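Local coordinates for SnoaL-like domain-containing protein (Methylibium petroleiphilum PM1, PDB 3G16) that is of unknown function but adopts the cystatin-like fold of the SnoaL-like family and pairs with a second copy of itself in the crystal, at the interface of chains A and B. Numbering follows the deposited sequence. Chains: chain A/B, uncharacterized protein with cystatin-like fold.

The interface of chains A and B. Residues chain A 79-81, 84, 86; chain B 9, 78-80.
A:Asp81 and B:Arg9 form a salt bridge between the two chains. The arginine, at the start of helix 9-24, presents the NE side of its guanidinium to the carboxylate of A:Asp81. NH2 of B:Arg9 donates a hydrogen bond to OD2 of A:Asp81 at 2.8 Å, taking the syn lone pair of that oxygen. NE of B:Arg9 faces the carboxylate from the syn side, somewhat out of its plane, and hydrogen-bonds to both oxygens, 3.1 Å from OD1 of A:Asp81. The two flat groups are not coplanar; their planes are turned 40° apart. The arginine chain runs extended from CG to NE, which carries the charged end across to the aspartate.

Further bonds fix the carboxylate. The backbone N of B:Ile80 gives OD2 of A:Asp81 a nearly straight bond of 2.8 Å (172° at H), coming from above the carboxylate plane. Within chain A, the backbone N of A:Thr84 hydrogen-bonds to OD1 of A:Asp81 on the face opposite to NE of B:Arg9. The A:Asp81 side chain swings away from its own backbone N (CG anti, chi1 -170°), which brings OD2 to the N-H of B:Ile80.

Apolar contacts lie alongside. CG1 of B:Val79 packs on CB of A:Asp81 at 3.7 Å. The same methyl of B:Val79 meets CG1 of A:Val79 at 4.0 Å. The other methyl, CG2, faces the side chain of A:Glu86.

Two waters extend the contact. One links OE1 of A:Glu86 to the N of B:Leu78. The other joins OG1 of A:Thr84 and OE1 of A:Glu86 to the O of B:Leu78, 2.7 Å from that carbonyl.

The patch joins the end parts of both 71-81 strands, helix 9-24 of chain B and strand 86-95 of chain A, and occurs twice by two-fold symmetry. It probably helps hold a dimer together, though the crystal alone does not prove one in solution.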
loop_
_atom_site.group_PDB
_atom_site.type_symbol
_atom_site.label_atom_id
_atom_site.label_comp_id
_atom_site.label_asym_id
_atom_site.label_seq_id
_atom_site.Cartn_x
_atom_site.Cartn_y
_atom_site.Cartn_z
ATOM N N VAL A 79 1.961 8.991 -4.433
ATOM C CA VAL A 79 2.276 8.507 -5.765
ATOM C C VAL A 79 1.028 8.710 -6.605
ATOM O O VAL A 79 -0.027 8.215 -6.251
ATOM C CB VAL A 79 2.586 6.995 -5.718
ATOM C CG1 VAL A 79 2.959 6.443 -7.077
ATOM C CG2 VAL A 79 3.733 6.711 -4.707
ATOM N N ILE A 80 1.116 9.514 -7.653
ATOM C CA ILE A 80 -0.044 9.857 -8.465
ATOM C C ILE A 80 0.148 9.450 -9.915
ATOM O O ILE A 80 1.154 9.792 -10.546
ATOM C CB ILE A 80 -0.407 11.362 -8.358
ATOM C CG1 ILE A 80 -0.693 11.737 -6.907
ATOM C CG2 ILE A 80 -1.610 11.666 -9.305
ATOM C CD1 ILE A 80 -0.729 13.237 -6.699
ATOM N N ASP A 81 -0.824 8.701 -10.423
ATOM C CA ASP A 81 -0.765 8.130 -11.785
ATOM C C ASP A 81 -1.898 8.718 -12.651
ATOM O O ASP A 81 -3.059 8.273 -12.591
ATOM C CB ASP A 81 -0.842 6.605 -11.702
ATOM C CG ASP A 81 -0.559 5.905 -13.012
ATOM O OD1 ASP A 81 -0.714 6.499 -14.092
ATOM O OD2 ASP A 81 -0.184 4.728 -12.954
ATOM N N THR A 84 -3.815 6.189 -15.144
ATOM C CA THR A 84 -4.849 5.310 -14.591
ATOM C C THR A 84 -5.874 6.011 -13.696
ATOM O O THR A 84 -6.831 5.405 -13.254
ATOM C CB THR A 84 -4.192 4.159 -13.780
ATOM O OG1 THR A 84 -3.466 4.724 -12.698
ATOM C CG2 THR A 84 -3.289 3.298 -14.658
ATOM N N GLU A 86 -5.330 6.943 -10.642
ATOM C CA GLU A 86 -5.186 6.278 -9.365
ATOM C C GLU A 86 -4.026 6.900 -8.629
ATOM O O GLU A 86 -3.139 7.540 -9.255
ATOM C CB GLU A 86 -4.932 4.770 -9.518
ATOM C CG GLU A 86 -6.075 4.024 -10.217
ATOM C CD GLU A 86 -5.941 2.487 -10.238
ATOM O OE1 GLU A 86 -4.875 1.963 -9.852
ATOM O OE2 GLU A 86 -6.915 1.811 -10.618
ATOM N N ARG B 9 6.889 6.264 -17.500
ATOM C CA ARG B 9 5.974 5.340 -16.858
ATOM C C ARG B 9 6.174 3.921 -17.437
ATOM O O ARG B 9 6.232 2.938 -16.685
ATOM C CB ARG B 9 4.511 5.785 -17.058
ATOM C CG ARG B 9 3.517 5.058 -16.159
ATOM C CD ARG B 9 2.021 5.296 -16.591
ATOM N NE ARG B 9 1.199 4.577 -15.666
ATOM C CZ ARG B 9 0.980 3.270 -15.692
ATOM N NH1 ARG B 9 1.518 2.518 -16.655
ATOM N NH2 ARG B 9 0.274 2.667 -14.758
ATOM N N LEU B 78 -1.255 -1.399 -10.208
ATOM C CA LEU B 78 0.051 -0.803 -10.424
ATOM C C LEU B 78 -0.136 0.697 -10.664
ATOM O O LEU B 78 -0.791 1.081 -11.629
ATOM C CB LEU B 78 0.689 -1.521 -11.616
ATOM C CG LEU B 78 2.047 -1.084 -12.026
ATOM C CD1 LEU B 78 3.063 -1.090 -10.838
ATOM C CD2 LEU B 78 2.567 -1.992 -13.202
ATOM N N VAL B 79 0.396 1.499 -9.750
ATOM C CA VAL B 79 0.264 2.965 -9.740
ATOM C C VAL B 79 1.671 3.515 -9.968
ATOM O O VAL B 79 2.563 3.260 -9.139
ATOM C CB VAL B 79 -0.263 3.444 -8.380
ATOM C CG1 VAL B 79 -0.475 4.945 -8.406
ATOM C CG2 VAL B 79 -1.648 2.772 -8.053
ATOM N N ILE B 80 1.877 4.217 -11.074
ATOM C CA ILE B 80 3.223 4.655 -11.421
ATOM C C ILE B 80 3.231 6.165 -11.628
ATOM O O ILE B 80 2.447 6.693 -12.427
ATOM C CB ILE B 80 3.737 3.942 -12.693
ATOM C CG1 ILE B 80 3.728 2.415 -12.496
ATOM C CG2 ILE B 80 5.101 4.499 -13.109
ATOM C CD1 ILE B 80 4.088 1.657 -13.722
HETATM O O HOH W 1 -3.877 -0.274 -11.197
HETATM O O HOH W 2 -2.791 2.814 -11.257
#